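Local structure of phosphoinositol-specific phospholipase C (Pseudomonas sp., 5FYP) at residues A[14-19]-A[171-176]; A[184-189]-A[207-212]; A[259-264]-A[275-280]; A[267-272]-A[288-293]. The protein probably cleaves phosphoinositides as a calcium-dependent, phosphoinositide-specific phospholipase C. All coordinates share one frame; numbering follows the deposited sequence. Where two conformers were deposited one is given.

Contacts 2 and 3 are the buried ones, each a parallel strand pairing within a beta-alpha-beta unit of the barrel, built mainly on backbone hydrogen bonds, contact 3 adding one from Asn278, with largely apolar side chains around them. Contacts 1 and 4 lie farther out and are partly buried. Contact 1 joins two loops through two direct hydrogen bonds, whereas contact 4 has no direct one and relies on a phenylalanine ring and two waters. Helix 269-274, part of contact 4, connects the two strands of contact 3, and its His272 bonds to Asp264. Contact 1 reaches both strand pairs: Phe17 and Trp174 pack on Leu185, and the Asn18 carbonyl receives the Asn278 amide.

Contact 1: A[14-19]-A[171-176]; sequences NTPFNG and GKSWPT
Two loops of the TIM-barrel domain, one leading into strand 20-25 and the other running on from helix 165-168, meet in a partly buried region, where Pro16 and Thr176 form a single backbone bridge. Phe17 N donates to Pro175 O at 2.9 Å, and beside it Thr176 CA makes a C-H...O contact with Thr15 O. The side-chain bond is that of Asn18: OD1 accepts from Trp174 N at 2.9 Å, with the donor 43° above the carbonyl plane. Asn18 CG sits between its own backbone N and carbonyl carbon (chi1 58°), and the amide touches Trp174 CD1 through OD1 at 3.3 Å. Water bridges Asn18 ND2 to Ser173 OG. An alanine here would probably leave Trp174 N without its acceptor and the bridging water without its ND2 partner. Farther along the indole, Trp174 CE3 meets Phe17 CD2 at 3.9 Å, the two ring planes inclined by 39°. Pro16 CG rests against Ser173 CB. Trp174 NE1 bonds to Ser256 O, while its side chain packs on Ile258 of strand 258-262 and on Leu154 of helix 151-158; Phe17 reaches Gln22 on strand 20-25.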
loop_
_atom_site.group_PDB
_atom_site.type_symbol
_atom_site.label_atom_id
_atom_site.label_comp_id
_atom_site.label_asym_id
_atom_site.label_seq_id
_atom_site.Cartn_x
_atom_site.Cartn_y
_atom_site.Cartn_z
ATOM N N ASN A 14 10.903 -4.568 17.159
ATOM C CA ASN A 14 10.972 -6.018 17.302
ATOM C C ASN A 14 9.619 -6.707 17.105
ATOM O O ASN A 14 9.496 -7.892 17.384
ATOM C CB ASN A 14 11.593 -6.375 18.655
ATOM C CG ASN A 14 12.150 -7.774 18.682
ATOM O OD1 ASN A 14 12.621 -8.311 17.671
ATOM N ND2 ASN A 14 12.110 -8.376 19.857
ATOM N N THR A 15 8.633 -5.995 16.554
ATOM C CA THR A 15 7.312 -6.556 16.330
ATOM C C THR A 15 7.183 -6.948 14.863
ATOM O O THR A 15 7.536 -6.171 13.989
ATOM C CB THR A 15 6.238 -5.522 16.691
ATOM O OG1 THR A 15 6.429 -5.073 18.042
ATOM C CG2 THR A 15 4.846 -6.046 16.587
ATOM N N PRO A 16 6.606 -8.132 14.560
ATOM C CA PRO A 16 6.262 -8.466 13.187
ATOM C C PRO A 16 5.435 -7.361 12.545
ATOM O O PRO A 16 4.584 -6.777 13.212
ATOM C CB PRO A 16 5.436 -9.742 13.351
ATOM C CG PRO A 16 6.035 -10.382 14.570
ATOM C CD PRO A 16 6.241 -9.216 15.493
ATOM N N PHE A 17 5.652 -7.108 11.269
ATOM C CA PHE A 17 4.955 -5.998 10.616
ATOM C C PHE A 17 3.445 -6.085 10.739
ATOM O O PHE A 17 2.767 -5.068 10.891
ATOM C CB PHE A 17 5.388 -5.942 9.153
ATOM C CG PHE A 17 4.906 -4.712 8.398
ATOM C CD1 PHE A 17 5.422 -3.469 8.666
ATOM C CD2 PHE A 17 3.930 -4.819 7.421
ATOM C CE1 PHE A 17 4.989 -2.359 7.968
ATOM C CE2 PHE A 17 3.497 -3.709 6.717
ATOM C CZ PHE A 17 4.016 -2.464 6.981
ATOM N N ASN A 18 2.915 -7.309 10.662
ATOM C CA ASN A 18 1.480 -7.528 10.798
ATOM C C ASN A 18 0.940 -7.257 12.202
ATOM O O ASN A 18 -0.268 -7.135 12.371
ATOM C CB ASN A 18 1.098 -8.930 10.342
ATOM C CG ASN A 18 1.839 -9.993 11.113
ATOM O OD1 ASN A 18 3.081 -10.073 11.067
ATOM N ND2 ASN A 18 1.098 -10.876 11.752
ATOM N N GLY A 19 1.835 -7.180 13.192
ATOM C CA GLY A 19 1.443 -6.804 14.559
ATOM C C GLY A 19 1.579 -5.347 14.883
ATOM O O GLY A 19 1.458 -4.990 16.072
ATOM N N GLY A 171 -1.521 -17.668 11.078
ATOM C CA GLY A 171 -0.656 -18.215 12.138
ATOM C C GLY A 171 0.804 -17.860 11.981
ATOM O O GLY A 171 1.617 -18.272 12.789
ATOM N N LYS A 172 1.124 -17.035 10.987
ATOM C CA LYS A 172 2.528 -16.698 10.721
ATOM C C LYS A 172 2.798 -15.209 10.962
ATOM O O LYS A 172 1.962 -14.323 10.852
ATOM C CB LYS A 172 2.919 -17.127 9.293
ATOM C CG LYS A 172 3.025 -18.669 9.059
ATOM C CD LYS A 172 4.422 -19.203 9.375
ATOM C CE LYS A 172 4.718 -20.639 9.006
ATOM N NZ LYS A 172 3.565 -21.544 9.072
ATOM N N SER A 173 4.054 -14.935 11.251
ATOM C CA SER A 173 4.546 -13.572 11.443
ATOM C C SER A 173 5.278 -13.084 10.203
ATOM O O SER A 173 6.123 -13.783 9.617
ATOM C CB SER A 173 5.520 -13.523 12.621
ATOM O OG SER A 173 4.855 -13.845 13.803
ATOM N N TRP A 174 4.970 -11.852 9.806
ATOM C CA TRP A 174 5.822 -11.150 8.837
ATOM C C TRP A 174 7.188 -10.865 9.470
ATOM O O TRP A 174 7.322 -10.867 10.699
ATOM C CB TRP A 174 5.175 -9.823 8.437
ATOM C CG TRP A 174 3.943 -9.939 7.591
ATOM C CD1 TRP A 174 2.840 -10.713 7.819
ATOM C CD2 TRP A 174 3.659 -9.188 6.396
ATOM N NE1 TRP A 174 1.904 -10.507 6.828
ATOM C CE2 TRP A 174 2.377 -9.573 5.949
ATOM C CE3 TRP A 174 4.369 -8.227 5.651
ATOM C CZ2 TRP A 174 1.809 -9.058 4.804
ATOM C CZ3 TRP A 174 3.797 -7.713 4.514
ATOM C CH2 TRP A 174 2.541 -8.154 4.086
ATOM N N PRO A 175 8.191 -10.500 8.643
ATOM C CA PRO A 175 9.410 -9.948 9.224
ATOM C C PRO A 175 9.085 -8.741 10.109
ATOM O O PRO A 175 8.068 -8.041 9.930
ATOM C CB PRO A 175 10.231 -9.535 7.995
ATOM C CG PRO A 175 9.681 -10.391 6.876
ATOM C CD PRO A 175 8.221 -10.464 7.179
ATOM N N THR A 176 9.971 -8.494 11.058
ATOM C CA THR A 176 9.776 -7.373 11.979
ATOM C C THR A 176 10.075 -6.056 11.296
ATOM O O THR A 176 10.717 -6.009 10.229
ATOM C CB THR A 176 10.660 -7.475 13.242
ATOM O OG1 THR A 176 12.008 -7.382 12.811
ATOM C CG2 THR A 176 10.403 -8.783 14.001
HETATM O O HOH W 1 13.459 -7.755 14.839
HETATM O O HOH W 2 2.458 -12.499 13.942
#

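Contact 2: A[184-189]-A[207-212]; sequences VLLVLN and AKVFIS
Leu186 and Leu188 bracket Phe210 in a parallel pairing whose backbone polar groups are taken up in turn. Leu186 O accepts from Phe210 N at 2.9 Å; Phe210 O then accepts from Leu188 N at 2.8 Å, with a nearly straight N-H...O angle of 168°. Leu188 O receives Ser212 N at 3.1 Å in a more bent bond of 147°. Where 207-209 is still loop, a water fills in: it accepts from Leu186 N and donates to Lys208 O. Phe210 O also faces Val187 CA at 3.3 Å in a C-H...O contact. The alternate groups of strand 184-189 turn to strand 114-120, where Leu185 bonds to the backbones of Ile114 and Leu116, and Val187 to that of Leu116.

The pairing closes the beta-alpha-beta unit of strand 184-189, helix 193-203 and strand 210-211, part of the TIM-barrel fold of calcium-dependent phosphoinositide phospholipases C. On the face carrying Leu188 and Ile211, the Val209 methyls touch the first strand: CG1, anti to its backbone N (chi1 -177°), lies 3.8 Å from Leu188 CB, and CG2 meets Leu186 CB. Leu188 also packs on Leu196 and Tyr199 of the helix, and Val209 on Phe136 of helix 133-144. On the face of Val187 and Phe210, Val187 CG1 touches Ser212 CB at 3.6 Å, and both residues reach Met238 on strand 238-242. The Phe210 ring has Leu186 O at its edge, 3.5 Å from CD1.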
loop_
_atom_site.group_PDB
_atom_site.type_symbol
_atom_site.label_atom_id
_atom_site.label_comp_id
_atom_site.label_asym_id
_atom_site.label_seq_id
_atom_site.Cartn_x
_atom_site.Cartn_y
_atom_site.Cartn_z
ATOM N N VAL A 184 10.717 -0.582 1.208
ATOM C CA VAL A 184 9.486 -0.004 0.654
ATOM C C VAL A 184 8.582 -1.158 0.213
ATOM O O VAL A 184 9.010 -2.080 -0.451
ATOM C CB VAL A 184 9.802 0.907 -0.531
ATOM C CG1 VAL A 184 8.542 1.392 -1.224
ATOM C CG2 VAL A 184 10.658 2.091 -0.087
ATOM N N LEU A 185 7.320 -1.082 0.648
ATOM C CA LEU A 185 6.264 -2.023 0.272
ATOM C C LEU A 185 5.249 -1.293 -0.581
ATOM O O LEU A 185 4.752 -0.257 -0.170
ATOM C CB LEU A 185 5.545 -2.606 1.506
ATOM C CG LEU A 185 6.309 -3.620 2.343
ATOM C CD1 LEU A 185 7.464 -3.011 3.107
ATOM C CD2 LEU A 185 5.372 -4.320 3.302
ATOM N N LEU A 186 4.955 -1.834 -1.746
ATOM C CA LEU A 186 3.997 -1.252 -2.664
ATOM C C LEU A 186 2.700 -2.060 -2.632
ATOM O O LEU A 186 2.751 -3.292 -2.630
ATOM C CB LEU A 186 4.556 -1.254 -4.066
ATOM C CG LEU A 186 5.899 -0.546 -4.213
ATOM C CD1 LEU A 186 6.400 -0.671 -5.633
ATOM C CD2 LEU A 186 5.823 0.915 -3.787
ATOM N N VAL A 187 1.562 -1.354 -2.656
ATOM C CA VAL A 187 0.262 -2.010 -2.526
ATOM C C VAL A 187 -0.629 -1.506 -3.648
ATOM O O VAL A 187 -0.715 -0.304 -3.867
ATOM C CB VAL A 187 -0.358 -1.661 -1.174
ATOM C CG1 VAL A 187 -1.686 -2.416 -0.995
ATOM C CG2 VAL A 187 0.606 -1.962 -0.021
ATOM N N LEU A 188 -1.309 -2.399 -4.341
ATOM C CA LEU A 188 -2.236 -2.029 -5.416
ATOM C C LEU A 188 -3.672 -2.044 -4.894
ATOM O O LEU A 188 -4.124 -3.029 -4.300
ATOM C CB LEU A 188 -2.105 -3.009 -6.574
ATOM C CG LEU A 188 -2.912 -2.677 -7.820
ATOM C CD1 LEU A 188 -2.440 -1.367 -8.457
ATOM C CD2 LEU A 188 -2.843 -3.816 -8.808
ATOM N N ASN A 189 -4.378 -0.933 -5.128
ATOM C CA ASN A 189 -5.819 -0.853 -4.918
ATOM C C ASN A 189 -6.476 -0.492 -6.253
ATOM O O ASN A 189 -5.836 0.098 -7.138
ATOM C CB ASN A 189 -6.214 0.189 -3.856
ATOM C CG ASN A 189 -5.789 -0.132 -2.439
ATOM O OD1 ASN A 189 -5.341 -1.243 -2.066
ATOM N ND2 ASN A 189 -5.977 0.817 -1.614
ATOM N N ALA A 207 5.666 -10.590 -9.131
ATOM C CA ALA A 207 5.041 -9.315 -8.816
ATOM C C ALA A 207 5.894 -8.466 -7.897
ATOM O O ALA A 207 6.341 -8.933 -6.846
ATOM C CB ALA A 207 3.697 -9.552 -8.148
ATOM N N LYS A 208 6.018 -7.191 -8.229
ATOM C CA LYS A 208 6.660 -6.215 -7.343
ATOM C C LYS A 208 5.739 -5.593 -6.328
ATOM O O LYS A 208 6.208 -4.974 -5.386
ATOM C CB LYS A 208 7.346 -5.114 -8.160
ATOM C CG LYS A 208 8.443 -5.627 -9.102
ATOM C CD LYS A 208 9.576 -6.327 -8.367
ATOM C CE LYS A 208 10.739 -6.684 -9.285
ATOM N NZ LYS A 208 11.712 -7.539 -8.612
ATOM N N VAL A 209 4.435 -5.796 -6.506
ATOM C CA VAL A 209 3.413 -5.087 -5.738
ATOM C C VAL A 209 2.477 -6.099 -5.104
ATOM O O VAL A 209 2.086 -7.090 -5.724
ATOM C CB VAL A 209 2.657 -4.110 -6.683
ATOM C CG1 VAL A 209 1.631 -3.273 -5.940
ATOM C CG2 VAL A 209 3.617 -3.221 -7.443
ATOM N N PHE A 210 2.109 -5.819 -3.853
ATOM C CA PHE A 210 1.076 -6.582 -3.126
ATOM C C PHE A 210 -0.317 -6.173 -3.609
ATOM O O PHE A 210 -0.659 -4.996 -3.569
ATOM C CB PHE A 210 1.135 -6.263 -1.625
ATOM C CG PHE A 210 2.324 -6.838 -0.919
ATOM C CD1 PHE A 210 3.545 -6.170 -0.880
ATOM C CD2 PHE A 210 2.231 -8.053 -0.264
ATOM C CE1 PHE A 210 4.614 -6.700 -0.203
ATOM C CE2 PHE A 210 3.315 -8.605 0.380
ATOM C CZ PHE A 210 4.513 -7.927 0.405
ATOM N N ILE A 211 -1.186 -7.128 -3.938
ATOM C CA ILE A 211 -2.568 -6.792 -4.224
ATOM C C ILE A 211 -3.396 -6.758 -2.937
ATOM O O ILE A 211 -3.199 -7.573 -2.041
ATOM C CB ILE A 211 -3.199 -7.723 -5.267
ATOM C CG1 ILE A 211 -3.221 -9.196 -4.856
ATOM C CG2 ILE A 211 -2.510 -7.546 -6.618
ATOM C CD1 ILE A 211 -4.143 -10.044 -5.709
ATOM N N SER A 212 -4.294 -5.772 -2.834
ATOM C CA SER A 212 -5.109 -5.640 -1.643
ATOM C C SER A 212 -6.564 -5.417 -2.041
ATOM O O SER A 212 -6.962 -4.287 -2.313
ATOM C CB SER A 212 -4.606 -4.501 -0.777
ATOM O OG SER A 212 -5.377 -4.426 0.401
HETATM O O HOH W 3 6.400 -4.047 -2.797
#

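Contact 3: A[259-264]-A[275-280]; sequences GRVWGD and QKINLS
Leu279 is gripped by the first strand through both its amide and its carbonyl. Its N donates to Gly259 O at 2.9 Å, and two residues on from that glycine, Val261 N donates to Leu279 O, also at 2.9 Å. The latter bond is straight at the acceptor, and the same Leu279 O faces Arg260 CA in a C-H...O contact. A longer bond comes from the other end of the glycine: Gly259 N donates to Asn278 OD1 at 3.2 Å, in the plane of the side-chain amide and on a lone pair, with a C=O...N angle of 120°. With CG anti to its carbonyl carbon (chi1 -68°), Asn278 carries its amide back beside Gly259, and the ND2 end bonds to the carbonyls of Ile20 and Asn18.

These strands, 258-262 and 279-282, run parallel in a beta-alpha-beta unit around helix 269-274. The helix ends in a Schellman motif with Lys276 at the C-prime position, from which the chain turns through Ile277 and Asn278 into the second strand. The guanidinium of Arg260, on the face it shares with Leu279, forms a salt bridge with Glu48, a calcium ligand.

Packing takes over around the bonds. The Arg260 chain, extended from CG to NE, crosses Leu279 at about a right angle, CG lying 3.9 Å from Leu279 CB. On the other face Val261 and Ile277 also cross at about a right angle: Val261 CG2 meets the CG1-CD1 branch of Ile277, 3.7 Å from CD1 and 3.8 Å from CG1, and Ile277 in turn leans on His272 and on Ala249 of helix 249-254.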
loop_
_atom_site.group_PDB
_atom_site.type_symbol
_atom_site.label_atom_id
_atom_site.label_comp_id
_atom_site.label_asym_id
_atom_site.label_seq_id
_atom_site.Cartn_x
_atom_site.Cartn_y
_atom_site.Cartn_z
ATOM N N GLY A 259 -4.315 -5.152 6.920
ATOM C CA GLY A 259 -5.600 -4.490 6.681
ATOM C C GLY A 259 -5.475 -3.000 6.688
ATOM O O GLY A 259 -4.850 -2.437 7.590
ATOM N N ARG A 260 -6.129 -2.364 5.718
ATOM C CA ARG A 260 -6.226 -0.900 5.651
ATOM C C ARG A 260 -7.695 -0.519 5.671
ATOM O O ARG A 260 -8.508 -1.124 4.965
ATOM C CB ARG A 260 -5.567 -0.360 4.398
ATOM C CG ARG A 260 -5.600 1.158 4.285
ATOM C CD ARG A 260 -4.562 1.657 3.280
ATOM N NE ARG A 260 -4.552 3.103 3.069
ATOM C CZ ARG A 260 -5.398 3.730 2.298
ATOM N NH1 ARG A 260 -6.405 3.079 1.728
ATOM N NH2 ARG A 260 -5.255 5.045 2.125
ATOM N N VAL A 261 -8.014 0.485 6.496
ATOM C CA VAL A 261 -9.372 1.042 6.574
ATOM C C VAL A 261 -9.328 2.511 6.220
ATOM O O VAL A 261 -8.573 3.279 6.849
ATOM C CB VAL A 261 -10.008 0.859 7.953
ATOM C CG1 VAL A 261 -11.327 1.612 8.056
ATOM C CG2 VAL A 261 -10.209 -0.619 8.226
ATOM N N TRP A 262 -10.121 2.906 5.232
ATOM C CA TRP A 262 -10.209 4.283 4.784
ATOM C C TRP A 262 -11.625 4.819 4.999
ATOM O O TRP A 262 -12.583 4.047 5.079
ATOM C CB TRP A 262 -9.777 4.394 3.307
ATOM C CG TRP A 262 -10.579 3.550 2.384
ATOM C CD1 TRP A 262 -10.360 2.267 2.038
ATOM C CD2 TRP A 262 -11.771 3.952 1.707
ATOM N NE1 TRP A 262 -11.355 1.819 1.201
ATOM C CE2 TRP A 262 -12.219 2.853 0.969
ATOM C CE3 TRP A 262 -12.496 5.153 1.648
ATOM C CZ2 TRP A 262 -13.382 2.901 0.177
ATOM C CZ3 TRP A 262 -13.654 5.207 0.858
ATOM C CH2 TRP A 262 -14.079 4.084 0.147
ATOM N N GLY A 263 -11.728 6.138 5.121
ATOM C CA GLY A 263 -13.002 6.804 5.269
ATOM C C GLY A 263 -13.539 6.879 6.672
ATOM O O GLY A 263 -14.673 7.295 6.845
ATOM N N ASP A 264 -12.744 6.503 7.658
ATOM C CA ASP A 264 -13.231 6.417 9.051
ATOM C C ASP A 264 -12.532 7.446 9.937
ATOM O O ASP A 264 -12.189 7.178 11.072
ATOM C CB ASP A 264 -13.046 5.004 9.597
ATOM C CG ASP A 264 -13.935 4.693 10.777
ATOM O OD1 ASP A 264 -15.068 5.256 10.846
ATOM O OD2 ASP A 264 -13.571 3.826 11.591
ATOM N N GLN A 275 -9.581 -2.134 17.176
ATOM C CA GLN A 275 -10.257 -2.808 16.070
ATOM C C GLN A 275 -9.324 -3.620 15.149
ATOM O O GLN A 275 -9.765 -4.163 14.129
ATOM C CB GLN A 275 -11.083 -1.778 15.294
ATOM C CG GLN A 275 -12.193 -1.197 16.185
ATOM C CD GLN A 275 -12.922 0.022 15.652
ATOM O OE1 GLN A 275 -12.546 0.691 14.711
ATOM N NE2 GLN A 275 -14.062 0.271 16.270
ATOM N N LYS A 276 -8.054 -3.713 15.534
ATOM C CA LYS A 276 -7.065 -4.578 14.865
ATOM C C LYS A 276 -6.780 -4.170 13.422
ATOM O O LYS A 276 -6.545 -5.002 12.562
ATOM C CB LYS A 276 -7.425 -6.065 14.936
ATOM C CG LYS A 276 -7.632 -6.587 16.337
ATOM C CD LYS A 276 -6.388 -6.508 17.205
ATOM C CE LYS A 276 -6.643 -7.222 18.512
ATOM N NZ LYS A 276 -5.769 -6.783 19.589
ATOM N N ILE A 277 -6.782 -2.857 13.195
ATOM C CA ILE A 277 -6.526 -2.295 11.871
ATOM C C ILE A 277 -5.042 -1.956 11.766
ATOM O O ILE A 277 -4.528 -1.133 12.534
ATOM C CB ILE A 277 -7.383 -1.061 11.630
ATOM C CG1 ILE A 277 -8.881 -1.444 11.653
ATOM C CG2 ILE A 277 -6.976 -0.371 10.353
ATOM C CD1 ILE A 277 -9.820 -0.279 11.914
ATOM N N ASN A 278 -4.358 -2.522 10.779
ATOM C CA ASN A 278 -2.942 -2.167 10.592
ATOM C C ASN A 278 -2.727 -0.758 10.086
ATOM O O ASN A 278 -1.822 -0.075 10.581
ATOM C CB ASN A 278 -2.246 -3.115 9.627
ATOM C CG ASN A 278 -2.090 -4.516 10.166
ATOM O OD1 ASN A 278 -2.777 -5.452 9.728
ATOM N ND2 ASN A 278 -1.152 -4.697 11.082
ATOM N N LEU A 279 -3.488 -0.363 9.073
ATOM C CA LEU A 279 -3.273 0.932 8.420
ATOM C C LEU A 279 -4.583 1.715 8.458
ATOM O O LEU A 279 -5.538 1.355 7.761
ATOM C CB LEU A 279 -2.802 0.728 6.974
ATOM C CG LEU A 279 -1.614 -0.185 6.761
ATOM C CD1 LEU A 279 -1.348 -0.392 5.273
ATOM C CD2 LEU A 279 -0.336 0.258 7.468
ATOM N N SER A 280 -4.636 2.755 9.280
ATOM C CA SER A 280 -5.826 3.576 9.413
ATOM C C SER A 280 -5.612 4.860 8.646
ATOM O O SER A 280 -4.775 5.683 9.035
ATOM C CB SER A 280 -6.091 3.918 10.883
ATOM O OG SER A 280 -6.478 2.772 11.606
#

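Contact 4: A[267-272]-A[288-293]; sequences VSFAQH and QSAGGY
Phe269 and Ala270, in the first turn of helix 269-274, lie against a type I' beta turn, Ala290 to Tyr293, in the loop that precedes strand 295-297. Phe269 makes the largest contribution. Its CG is anti to the backbone N (chi1 -179°), and the ring comes edge-on to the loop: Tyr293 O lies 3.4 Å from CE2, near the ring plane, and Ser289 C and Ala290 N also sit in that plane, on the CD2 side. Ala290 CB meets the same CD2 obliquely at 3.7 Å, and it approaches Ala270 CB at 4.2 Å, so this one methyl is shared by two successive helix residues. Elsewhere Phe269 packs on Ala21 and Val23 of strand 20-25; Gln288 also reaches Val23, so the helix start and the loop before the turn meet the same strand. An alanine in place of Phe269 would probably leave the Ala290 methyl and the Tyr293 carbonyl facing a gap where the ring edge had been.

The turn itself is closed by a bond from Tyr293 N to Ala290 O and its return, Ala290 N to Tyr293 O, with Gly291 and Gly292 at positive phi in the corner. Polar links across the contact pass through water. One water accepts from Phe269 N and donates to Gln288 OE1. The second accepts from Ala270 N at 2.9 Å and donates to Ser289 O at 2.8 Å, while Ser268 OG caps the helix by accepting from Gln271 N at 3.0 Å.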
loop_
_atom_site.group_PDB
_atom_site.type_symbol
_atom_site.label_atom_id
_atom_site.label_comp_id
_atom_site.label_asym_id
_atom_site.label_seq_id
_atom_site.Cartn_x
_atom_site.Cartn_y
_atom_site.Cartn_z
ATOM N N VAL A 267 -13.109 8.362 13.883
ATOM C CA VAL A 267 -12.713 7.361 14.866
ATOM C C VAL A 267 -11.206 7.486 15.108
ATOM O O VAL A 267 -10.430 7.595 14.182
ATOM C CB VAL A 267 -13.128 5.965 14.394
ATOM C CG1 VAL A 267 -12.566 4.868 15.293
ATOM C CG2 VAL A 267 -14.651 5.895 14.329
ATOM N N SER A 268 -10.812 7.517 16.371
ATOM C CA SER A 268 -9.436 7.770 16.752
ATOM C C SER A 268 -8.496 6.634 16.407
ATOM O O SER A 268 -8.918 5.481 16.205
ATOM C CB SER A 268 -9.336 8.014 18.244
ATOM O OG SER A 268 -9.525 6.795 18.933
ATOM N N PHE A 269 -7.211 6.954 16.384
ATOM C CA PHE A 269 -6.191 5.934 16.173
ATOM C C PHE A 269 -6.272 4.869 17.246
ATOM O O PHE A 269 -6.233 3.657 16.969
ATOM C CB PHE A 269 -4.795 6.570 16.098
ATOM C CG PHE A 269 -3.645 5.605 15.865
ATOM C CD1 PHE A 269 -3.736 4.539 14.964
ATOM C CD2 PHE A 269 -2.429 5.829 16.499
ATOM C CE1 PHE A 269 -2.639 3.712 14.771
ATOM C CE2 PHE A 269 -1.339 5.006 16.293
ATOM C CZ PHE A 269 -1.447 3.941 15.423
ATOM N N ALA A 270 -6.445 5.279 18.505
ATOM C CA ALA A 270 -6.564 4.308 19.590
ATOM C C ALA A 270 -7.708 3.350 19.362
ATOM O O ALA A 270 -7.587 2.149 19.607
ATOM C CB ALA A 270 -6.716 5.019 20.935
ATOM N N GLN A 271 -8.846 3.849 18.923
ATOM C CA GLN A 271 -9.967 2.959 18.673
ATOM C C GLN A 271 -9.688 2.022 17.491
ATOM O O GLN A 271 -10.011 0.820 17.552
ATOM C CB GLN A 271 -11.236 3.728 18.467
ATOM C CG GLN A 271 -12.383 2.776 18.346
ATOM N N HIS A 272 -9.066 2.542 16.435
ATOM C CA HIS A 272 -8.659 1.656 15.347
ATOM C C HIS A 272 -7.670 0.563 15.750
ATOM O O HIS A 272 -7.747 -0.559 15.226
ATOM C CB HIS A 272 -8.121 2.492 14.183
ATOM C CG HIS A 272 -9.198 3.225 13.451
ATOM N ND1 HIS A 272 -9.062 4.523 13.018
ATOM C CD2 HIS A 272 -10.443 2.839 13.099
ATOM C CE1 HIS A 272 -10.158 4.886 12.381
ATOM N NE2 HIS A 272 -11.017 3.879 12.413
ATOM N N GLN A 288 -3.528 12.813 14.231
ATOM C CA GLN A 288 -3.838 11.560 14.897
ATOM C C GLN A 288 -2.635 11.034 15.655
ATOM O O GLN A 288 -1.497 11.132 15.186
ATOM C CB GLN A 288 -4.250 10.475 13.882
ATOM C CG GLN A 288 -5.205 10.966 12.823
ATOM C CD GLN A 288 -6.446 11.611 13.335
ATOM O OE1 GLN A 288 -7.046 11.177 14.293
ATOM N NE2 GLN A 288 -6.881 12.662 12.648
ATOM N N SER A 289 -2.899 10.436 16.818
ATOM C CA SER A 289 -1.878 9.786 17.608
ATOM C C SER A 289 -2.547 9.052 18.741
ATOM O O SER A 289 -3.709 9.306 19.049
ATOM C CB SER A 289 -0.871 10.788 18.194
ATOM O OG SER A 289 -1.485 11.684 19.108
ATOM N N ALA A 290 -1.791 8.146 19.344
ATOM C CA ALA A 290 -2.221 7.448 20.546
ATOM C C ALA A 290 -1.023 7.387 21.453
ATOM O O ALA A 290 -0.002 6.801 21.098
ATOM C CB ALA A 290 -2.735 6.044 20.194
ATOM N N GLY A 291 -1.146 7.965 22.640
ATOM C CA GLY A 291 0.001 8.025 23.562
ATOM C C GLY A 291 1.229 8.703 22.970
ATOM O O GLY A 291 2.365 8.352 23.286
ATOM N N GLY A 292 0.980 9.642 22.053
ATOM C CA GLY A 292 2.045 10.375 21.354
ATOM C C GLY A 292 2.623 9.688 20.134
ATOM O O GLY A 292 3.509 10.250 19.484
ATOM N N TYR A 293 2.109 8.495 19.820
ATOM C CA TYR A 293 2.648 7.688 18.747
ATOM C C TYR A 293 1.672 7.586 17.567
ATOM O O TYR A 293 0.452 7.546 17.750
ATOM C CB TYR A 293 2.987 6.290 19.233
ATOM C CG TYR A 293 4.047 6.245 20.311
ATOM C CD1 TYR A 293 5.315 6.792 20.100
ATOM C CD2 TYR A 293 3.797 5.611 21.507
ATOM C CE1 TYR A 293 6.300 6.754 21.093
ATOM C CE2 TYR A 293 4.778 5.546 22.506
ATOM C CZ TYR A 293 6.019 6.109 22.254
ATOM O OH TYR A 293 6.986 6.047 23.253
HETATM O O HOH W 4 -6.264 9.697 16.543
HETATM O O HOH W 5 -6.119 7.992 19.553
#